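Local coordinates for protein geranyltranstransferase (Thermotoga neapolitana, PDB 4WK5) that probably acts as a magnesium-dependent prenyltransferase of isoprene biosynthesis, joining isoprenoid diphosphate units into longer chains, at residues V67-V73 against P197-L203; V94-P100 against E119-L123; Y265-L269 against L284-K288. One frame throughout, in Å; residues are numbered along the deposited sequence.

All three contacts join parts of one almost wholly helical fold, but in different places. Contact 1 ties the end of helix 59-70 to the end of helix 175-201 and is mostly buried, with one lysine bond at its solvent-exposed side. Contact 2 lies about 35 Å away between centres, across the middle of the chain; it is buried with the second subunit's help, and a histidine carries its polar link. Contact 3, partly buried, pairs helix 248-274 with helix 278-289 through a tyrosine. Both segments of contact 2 lie between those of contact 1, nested in the loop it closes; contact 3 follows both. In each, a side chain donates to a backbone carbonyl.

Contact 1 (V67-V73 against P197-L203); sequences VGEDIGV and PFLLKGL
I71 lays its CD1 methyl over one face of the F198 ring, offset toward the rim, in a CH-pi contact of 4.1 Å from CD1 to the ring centroid, 22° off the ring normal. The I71 chain meets the ring at roughly a right angle. With CG1 between the backbone N and the carbonyl carbon (chi1 64°), CD1 points at helix 175-201, while the CG2 branch drops beside F198 CZ. V67 comes instead at the ring's edge, its CG1 3.8 Å from F198 CE1; the same methyl also touches P197 CG. Were F198 replaced by alanine, I71 CD1 would probably lose its aromatic partner and a gap would open beside V67 CG1. P197 presses its ring on the backbone of G68, with CB 3.8 Å from G68 CA. Both helices finish here in Schellman motifs, with G72 and G202, each at positive phi, as the C-prime residues, so the contact joins two helix ends of the all-alpha isoprenoid synthase fold. Beyond the first of these turns V73 splits its branches: CG2 sits 3.4 Å from P197 O, and CG1 lies 4.0 Å from L200 CD1, the two side chains crossing almost perpendicularly. L78 of helix 75-96 touches both V73 and P197, and V81 touches L200. On the exposed side K201, bent at chi2 (65°), runs its methylenes past the I71 carbonyl, CE coming 3.3 Å from I71 O. Its NZ then donates at 2.9 Å to G72 O, in the turn that ends the other helix, from above the carbonyl plane rather than along a lone pair.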
loop_
_atom_site.group_PDB
_atom_site.type_symbol
_atom_site.label_atom_id
_atom_site.label_comp_id
_atom_site.label_asym_id
_atom_site.label_seq_id
_atom_site.Cartn_x
_atom_site.Cartn_y
_atom_site.Cartn_z
ATOM N N VAL A 67 6.884 12.633 21.133
ATOM C CA VAL A 67 8.319 12.550 20.882
ATOM C C VAL A 67 8.766 13.792 20.112
ATOM O O VAL A 67 9.783 14.421 20.433
ATOM C CB VAL A 67 8.697 11.284 20.086
ATOM C CG1 VAL A 67 10.153 11.341 19.649
ATOM C CG2 VAL A 67 8.437 10.027 20.928
ATOM N N GLY A 68 7.997 14.151 19.088
ATOM C CA GLY A 68 8.307 15.334 18.307
ATOM C C GLY A 68 8.296 16.609 19.126
ATOM O O GLY A 68 9.152 17.480 18.949
ATOM N N GLU A 69 7.335 16.734 20.033
ATOM C CA GLU A 69 7.284 17.927 20.866
ATOM C C GLU A 69 8.480 17.949 21.817
ATOM O O GLU A 69 9.050 19.011 22.086
ATOM C CB GLU A 69 5.979 18.004 21.654
ATOM C CG GLU A 69 5.789 19.363 22.340
ATOM C CD GLU A 69 4.507 19.452 23.141
ATOM O OE1 GLU A 69 3.817 18.420 23.256
ATOM O OE2 GLU A 69 4.192 20.548 23.655
ATOM N N ASP A 70 8.874 16.776 22.309
ATOM C CA ASP A 70 10.017 16.685 23.215
ATOM C C ASP A 70 11.324 17.151 22.563
ATOM O O ASP A 70 12.190 17.692 23.246
ATOM C CB ASP A 70 10.191 15.254 23.731
ATOM C CG ASP A 70 9.341 14.959 24.951
ATOM O OD1 ASP A 70 8.948 15.905 25.672
ATOM O OD2 ASP A 70 9.089 13.765 25.214
ATOM N N ILE A 71 11.475 16.962 21.254
ATOM C CA ILE A 71 12.745 17.320 20.619
ATOM C C ILE A 71 12.633 18.561 19.732
ATOM O O ILE A 71 13.565 18.893 18.997
ATOM C CB ILE A 71 13.326 16.145 19.796
ATOM C CG1 ILE A 71 12.407 15.789 18.619
ATOM C CG2 ILE A 71 13.568 14.932 20.694
ATOM C CD1 ILE A 71 13.012 14.749 17.700
ATOM N N GLY A 72 11.494 19.240 19.810
ATOM C CA GLY A 72 11.302 20.512 19.127
ATOM C C GLY A 72 11.025 20.443 17.639
ATOM O O GLY A 72 11.480 21.294 16.876
ATOM N N VAL A 73 10.267 19.439 17.214
ATOM C CA VAL A 73 9.877 19.356 15.816
ATOM C C VAL A 73 8.645 20.220 15.568
ATOM O O VAL A 73 7.709 20.251 16.373
ATOM C CB VAL A 73 9.592 17.902 15.377
ATOM C CG1 VAL A 73 8.912 17.867 14.022
ATOM C CG2 VAL A 73 10.890 17.092 15.351
ATOM N N PRO A 197 10.213 11.393 14.065
ATOM C CA PRO A 197 10.482 12.767 14.507
ATOM C C PRO A 197 11.973 13.092 14.517
ATOM O O PRO A 197 12.347 14.226 14.213
ATOM C CB PRO A 197 9.924 12.803 15.940
ATOM C CG PRO A 197 8.970 11.675 16.020
ATOM C CD PRO A 197 9.506 10.616 15.100
ATOM N N PHE A 198 12.808 12.120 14.883
ATOM C CA PHE A 198 14.254 12.348 14.906
ATOM C C PHE A 198 14.764 12.616 13.487
ATOM O O PHE A 198 15.671 13.429 13.289
ATOM C CB PHE A 198 14.991 11.163 15.541
ATOM C CG PHE A 198 15.043 11.215 17.045
ATOM C CD1 PHE A 198 13.896 11.032 17.803
ATOM C CD2 PHE A 198 16.236 11.466 17.702
ATOM C CE1 PHE A 198 13.939 11.089 19.187
ATOM C CE2 PHE A 198 16.289 11.521 19.077
ATOM C CZ PHE A 198 15.140 11.334 19.823
ATOM N N LEU A 199 14.169 11.952 12.498
ATOM C CA LEU A 199 14.501 12.225 11.098
ATOM C C LEU A 199 14.106 13.648 10.714
ATOM O O LEU A 199 14.877 14.362 10.068
ATOM C CB LEU A 199 13.818 11.218 10.160
ATOM C CG LEU A 199 14.556 9.885 9.977
ATOM C CD1 LEU A 199 13.655 8.833 9.338
ATOM C CD2 LEU A 199 15.832 10.083 9.160
ATOM N N LEU A 200 12.908 14.060 11.117
ATOM C CA LEU A 200 12.420 15.407 10.826
ATOM C C LEU A 200 13.317 16.485 11.433
ATOM O O LEU A 200 13.469 17.566 10.862
ATOM C CB LEU A 200 10.990 15.583 11.335
ATOM C CG LEU A 200 9.938 14.680 10.691
ATOM C CD1 LEU A 200 8.551 14.997 11.215
ATOM C CD2 LEU A 200 9.985 14.847 9.199
ATOM N N LYS A 201 13.906 16.183 12.590
ATOM C CA LYS A 201 14.729 17.147 13.325
ATOM C C LYS A 201 16.198 17.075 12.910
ATOM O O LYS A 201 16.986 17.969 13.227
ATOM C CB LYS A 201 14.594 16.916 14.835
ATOM C CG LYS A 201 15.187 18.016 15.716
ATOM C CD LYS A 201 14.448 19.333 15.533
ATOM C CE LYS A 201 14.965 20.404 16.480
ATOM N NZ LYS A 201 14.253 21.697 16.266
ATOM N N GLY A 202 16.565 16.015 12.197
ATOM C CA GLY A 202 17.940 15.828 11.765
ATOM C C GLY A 202 18.838 15.203 12.819
ATOM O O GLY A 202 20.064 15.280 12.726
ATOM N N LEU A 203 18.229 14.589 13.828
ATOM C CA LEU A 203 18.974 13.910 14.886
ATOM C C LEU A 203 19.132 12.420 14.583
ATOM O O LEU A 203 18.280 11.820 13.934
ATOM C CB LEU A 203 18.273 14.097 16.233
ATOM C CG LEU A 203 17.890 15.525 16.613
ATOM C CD1 LEU A 203 17.081 15.547 17.900
ATOM C CD2 LEU A 203 19.133 16.392 16.741
#

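Contact 2 (V94-P100 against E119-L123); sequences VHDDLPP and EGIAL
The H95 imidazole meets helix 119-138 with its edge: NE2 donates to L123 O at 2.9 Å, nearly straight at 173°. The acceptor lies in the ring plane, and the bond uses a lone pair in the carbonyl plane. A122 O is a more distant neighbour at the same edge. ND1 is hydrogen-bonded to D127 of the second subunit, and F130 of the same chain as H95 meets the imidazole edge-to-face, so both nitrogens have partners and the ring's rotation is fixed. The other flat group is the E119 carboxylate, which P99 approaches from the opposite direction. P99 CG stands over the face of the carboxylate, 3.5 Å from E119 CD and almost equally far from its two oxygens; P100 CD comes more loosely to OE1, from the same side of the plane. Between these ends methyl groups do the packing. L98 CD2 lies 4.0 Å from A122 CB. V94, with CG1 anti to the backbone N (chi1 172°), sets that methyl against a carbonyl oxygen, 3.3 Å from A122 O. The sequence DDLPP begins the first aspartate-rich motif of the family, which in relatives binds magnesium and the substrate's diphosphate. L98 also packs on L123 of the second subunit and E119 on P100 of that subunit, which places the contact at the dimer interface. Helix 113-117 covers L98, P99 and A122 through H114, S51 of helix 43-53 touches V94, and R107 of strand 106-107 forms a salt bridge with D97.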
loop_
_atom_site.group_PDB
_atom_site.type_symbol
_atom_site.label_atom_id
_atom_site.label_comp_id
_atom_site.label_asym_id
_atom_site.label_seq_id
_atom_site.Cartn_x
_atom_site.Cartn_y
_atom_site.Cartn_z
ATOM N N VAL A 94 -8.264 -3.301 9.181
ATOM C CA VAL A 94 -9.301 -3.620 8.199
ATOM C C VAL A 94 -9.009 -4.947 7.487
ATOM O O VAL A 94 -9.874 -5.815 7.390
ATOM C CB VAL A 94 -9.451 -2.494 7.165
ATOM C CG1 VAL A 94 -10.389 -2.926 6.047
ATOM C CG2 VAL A 94 -9.988 -1.220 7.852
ATOM N N HIS A 95 -7.782 -5.122 7.014
ATOM C CA HIS A 95 -7.425 -6.374 6.353
ATOM C C HIS A 95 -7.342 -7.546 7.333
ATOM O O HIS A 95 -7.803 -8.654 7.023
ATOM C CB HIS A 95 -6.106 -6.208 5.583
ATOM C CG HIS A 95 -6.284 -5.525 4.262
ATOM N ND1 HIS A 95 -5.262 -5.375 3.340
ATOM C CD2 HIS A 95 -7.376 -4.933 3.714
ATOM C CE1 HIS A 95 -5.725 -4.735 2.280
ATOM N NE2 HIS A 95 -7.006 -4.466 2.478
ATOM N N ASP A 96 -6.788 -7.302 8.514
ATOM C CA ASP A 96 -6.644 -8.383 9.485
ATOM C C ASP A 96 -7.993 -8.925 9.946
ATOM O O ASP A 96 -8.110 -10.107 10.242
ATOM C CB ASP A 96 -5.836 -7.918 10.702
ATOM C CG ASP A 96 -4.367 -7.705 10.375
ATOM O OD1 ASP A 96 -3.915 -8.194 9.318
ATOM O OD2 ASP A 96 -3.666 -7.058 11.178
ATOM N N ASP A 97 -9.011 -8.070 10.018
ATOM C CA ASP A 97 -10.337 -8.527 10.436
ATOM C C ASP A 97 -11.053 -9.398 9.421
ATOM O O ASP A 97 -12.025 -10.050 9.765
ATOM C CB ASP A 97 -11.267 -7.345 10.736
ATOM C CG ASP A 97 -10.940 -6.651 12.039
ATOM O OD1 ASP A 97 -10.219 -7.238 12.886
ATOM O OD2 ASP A 97 -11.434 -5.518 12.214
ATOM N N LEU A 98 -10.613 -9.373 8.165
ATOM C CA LEU A 98 -11.354 -10.042 7.097
ATOM C C LEU A 98 -11.510 -11.538 7.362
ATOM O O LEU A 98 -10.678 -12.151 8.026
ATOM C CB LEU A 98 -10.662 -9.799 5.745
ATOM C CG LEU A 98 -10.642 -8.333 5.286
ATOM C CD1 LEU A 98 -9.838 -8.206 4.031
ATOM C CD2 LEU A 98 -12.041 -7.829 5.006
ATOM N N PRO A 99 -12.609 -12.128 6.868
ATOM C CA PRO A 99 -12.882 -13.558 7.113
ATOM C C PRO A 99 -11.732 -14.530 6.797
ATOM O O PRO A 99 -11.558 -15.468 7.568
ATOM C CB PRO A 99 -14.096 -13.828 6.216
ATOM C CG PRO A 99 -14.818 -12.504 6.194
ATOM C CD PRO A 99 -13.687 -11.484 6.095
ATOM N N PRO A 100 -10.951 -14.309 5.718
ATOM C CA PRO A 100 -9.836 -15.240 5.498
ATOM C C PRO A 100 -8.677 -15.099 6.487
ATOM O O PRO A 100 -7.806 -15.977 6.506
ATOM C CB PRO A 100 -9.346 -14.876 4.091
ATOM C CG PRO A 100 -10.452 -14.136 3.459
ATOM C CD PRO A 100 -11.117 -13.394 4.576
ATOM N N GLU A 119 -17.039 -7.776 2.179
ATOM C CA GLU A 119 -15.604 -8.045 2.068
ATOM C C GLU A 119 -14.909 -7.292 0.944
ATOM O O GLU A 119 -13.772 -6.863 1.112
ATOM C CB GLU A 119 -15.338 -9.540 1.868
ATOM C CG GLU A 119 -15.727 -10.380 3.050
ATOM C CD GLU A 119 -15.472 -11.848 2.815
ATOM O OE1 GLU A 119 -14.302 -12.202 2.549
ATOM O OE2 GLU A 119 -16.442 -12.634 2.891
ATOM N N GLY A 120 -15.567 -7.171 -0.211
ATOM C CA GLY A 120 -14.963 -6.516 -1.364
ATOM C C GLY A 120 -14.680 -5.049 -1.095
ATOM O O GLY A 120 -13.562 -4.552 -1.297
ATOM N N ILE A 121 -15.711 -4.343 -0.655
ATOM C CA ILE A 121 -15.551 -2.919 -0.344
ATOM C C ILE A 121 -14.534 -2.732 0.788
ATOM O O ILE A 121 -13.706 -1.819 0.741
ATOM C CB ILE A 121 -16.907 -2.278 0.037
ATOM C CG1 ILE A 121 -17.876 -2.350 -1.151
ATOM C CG2 ILE A 121 -16.730 -0.856 0.556
ATOM C CD1 ILE A 121 -17.426 -1.567 -2.350
ATOM N N ALA A 122 -14.595 -3.595 1.798
ATOM C CA ALA A 122 -13.654 -3.476 2.928
ATOM C C ALA A 122 -12.199 -3.690 2.493
ATOM O O ALA A 122 -11.301 -2.960 2.924
ATOM C CB ALA A 122 -14.036 -4.457 4.054
ATOM N N LEU A 123 -11.965 -4.679 1.623
ATOM C CA LEU A 123 -10.642 -4.925 1.080
ATOM C C LEU A 123 -10.087 -3.686 0.398
ATOM O O LEU A 123 -8.946 -3.256 0.629
ATOM C CB LEU A 123 -10.747 -6.087 0.089
ATOM C CG LEU A 123 -9.607 -6.905 -0.468
ATOM C CD1 LEU A 123 -10.169 -8.299 -0.580
ATOM C CD2 LEU A 123 -9.229 -6.374 -1.824
#

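Contact 3 (Y265-L269 against L284-K288); sequences YEEVL and LRNLK
L284 O takes two donors: Y265 OH from the facing helix at 2.6 Å, and K288 N, the ordinary bond of its own helix, at 3.2 Å. The phenol oxygen is tilted 18° from the carbonyl plane, while the carbonyl oxygen sits at the ring's edge, in the ring plane. The hydroxyl arrives there with a chi1 of -147°, well off a staggered position. K288 then spreads its methylenes across one ring face, sliding past the tyrosine in the opposite direction. Its CG makes a CH-pi contact 4.1 Å from the Y265 ring centroid, and CD comes 3.6 Å from Y265 CD2. A bend at chi4 turns NZ away from the tyrosine. The two short segments run antiparallel, at 157° with axes 11.0 Å apart, and belong to helices 248-274 and 278-289, a helical hairpin at the C-terminal end of the all-alpha fold. L287 flanks the hydroxyl, its CD2 3.6 Å from Y265 OH. On the next turn L269 CD2 fits against L284 CB at 3.9 Å, and V268 CG1 approaches L284 CD1 more loosely. F215 of helix 206-229 backs the apolar side, touching V268 and L284 and meeting the Y265 ring with the planes inclined, while L63 and I59 of helix 59-70 pack on L284 and L287 respectively.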
loop_
_atom_site.group_PDB
_atom_site.type_symbol
_atom_site.label_atom_id
_atom_site.label_comp_id
_atom_site.label_asym_id
_atom_site.label_seq_id
_atom_site.Cartn_x
_atom_site.Cartn_y
_atom_site.Cartn_z
ATOM N N TYR A 265 9.575 -2.587 29.018
ATOM C CA TYR A 265 8.889 -1.336 29.331
ATOM C C TYR A 265 9.747 -0.462 30.233
ATOM O O TYR A 265 9.856 0.749 30.020
ATOM C CB TYR A 265 7.540 -1.599 30.000
ATOM C CG TYR A 265 6.495 -0.570 29.641
ATOM C CD1 TYR A 265 5.616 -0.789 28.588
ATOM C CD2 TYR A 265 6.400 0.627 30.333
ATOM C CE1 TYR A 265 4.659 0.146 28.248
ATOM C CE2 TYR A 265 5.454 1.571 29.999
ATOM C CZ TYR A 265 4.583 1.328 28.952
ATOM O OH TYR A 265 3.633 2.264 28.613
ATOM N N GLU A 266 10.359 -1.076 31.242
ATOM C CA GLU A 266 11.176 -0.322 32.186
ATOM C C GLU A 266 12.421 0.227 31.501
ATOM O O GLU A 266 12.818 1.356 31.767
ATOM C CB GLU A 266 11.565 -1.187 33.389
ATOM C CG GLU A 266 12.379 -0.446 34.449
ATOM C CD GLU A 266 11.640 0.756 35.025
ATOM O OE1 GLU A 266 10.392 0.736 35.063
ATOM O OE2 GLU A 266 12.309 1.725 35.441
ATOM N N GLU A 267 13.031 -0.564 30.620
ATOM C CA GLU A 267 14.187 -0.093 29.853
ATOM C C GLU A 267 13.831 1.138 29.020
ATOM O O GLU A 267 14.596 2.102 28.965
ATOM C CB GLU A 267 14.726 -1.207 28.947
ATOM C CG GLU A 267 15.418 -2.332 29.710
ATOM C CD GLU A 267 15.836 -3.494 28.822
ATOM O OE1 GLU A 267 15.498 -3.481 27.619
ATOM O OE2 GLU A 267 16.505 -4.418 29.333
ATOM N N VAL A 268 12.664 1.108 28.383
ATOM C CA VAL A 268 12.236 2.219 27.549
ATOM C C VAL A 268 11.978 3.468 28.392
ATOM O O VAL A 268 12.463 4.553 28.059
ATOM C CB VAL A 268 10.976 1.849 26.737
ATOM C CG1 VAL A 268 10.390 3.080 26.065
ATOM C CG2 VAL A 268 11.329 0.784 25.711
ATOM N N LEU A 269 11.235 3.314 29.487
ATOM C CA LEU A 269 10.955 4.452 30.365
ATOM C C LEU A 269 12.236 5.107 30.874
ATOM O O LEU A 269 12.358 6.336 30.873
ATOM C CB LEU A 269 10.088 4.028 31.552
ATOM C CG LEU A 269 8.627 3.718 31.221
ATOM C CD1 LEU A 269 7.898 3.257 32.476
ATOM C CD2 LEU A 269 7.941 4.922 30.595
ATOM N N LEU A 284 3.943 7.495 28.365
ATOM C CA LEU A 284 4.082 6.045 28.422
ATOM C C LEU A 284 4.010 5.512 29.851
ATOM O O LEU A 284 3.624 4.360 30.069
ATOM C CB LEU A 284 5.381 5.608 27.750
ATOM C CG LEU A 284 5.416 5.910 26.248
ATOM C CD1 LEU A 284 6.646 5.318 25.611
ATOM C CD2 LEU A 284 4.150 5.411 25.549
ATOM N N ARG A 285 4.368 6.347 30.823
ATOM C CA ARG A 285 4.236 5.964 32.220
ATOM C C ARG A 285 2.764 5.814 32.594
ATOM O O ARG A 285 2.375 4.833 33.227
ATOM C CB ARG A 285 4.908 6.987 33.135
ATOM C CG ARG A 285 5.051 6.532 34.578
ATOM C CD ARG A 285 5.529 7.676 35.448
ATOM N NE ARG A 285 4.774 8.893 35.164
ATOM C CZ ARG A 285 5.009 10.074 35.726
ATOM N NH1 ARG A 285 5.983 10.206 36.616
ATOM N NH2 ARG A 285 4.265 11.122 35.399
ATOM N N ASN A 286 1.945 6.784 32.196
ATOM C CA ASN A 286 0.515 6.723 32.486
ATOM C C ASN A 286 -0.187 5.659 31.653
ATOM O O ASN A 286 -1.251 5.167 32.024
ATOM C CB ASN A 286 -0.141 8.086 32.259
ATOM C CG ASN A 286 0.359 9.141 33.230
ATOM O OD1 ASN A 286 0.715 10.251 32.832
ATOM N ND2 ASN A 286 0.390 8.796 34.513
ATOM N N LEU A 287 0.427 5.299 30.533
ATOM C CA LEU A 287 -0.121 4.277 29.653
ATOM C C LEU A 287 0.008 2.880 30.268
ATOM O O LEU A 287 -0.860 2.032 30.062
ATOM C CB LEU A 287 0.576 4.334 28.287
ATOM C CG LEU A 287 0.032 3.577 27.070
ATOM C CD1 LEU A 287 0.625 4.188 25.819
ATOM C CD2 LEU A 287 0.358 2.090 27.108
ATOM N N LYS A 288 1.080 2.639 31.020
ATOM C CA LYS A 288 1.311 1.308 31.589
ATOM C C LYS A 288 0.244 0.921 32.613
ATOM O O LYS A 288 -0.068 -0.261 32.772
ATOM C CB LYS A 288 2.696 1.210 32.234
ATOM C CG LYS A 288 3.094 -0.232 32.552
ATOM C CD LYS A 288 4.476 -0.337 33.168
ATOM C CE LYS A 288 4.753 -1.757 33.645
ATOM N NZ LYS A 288 4.048 -2.071 34.918
#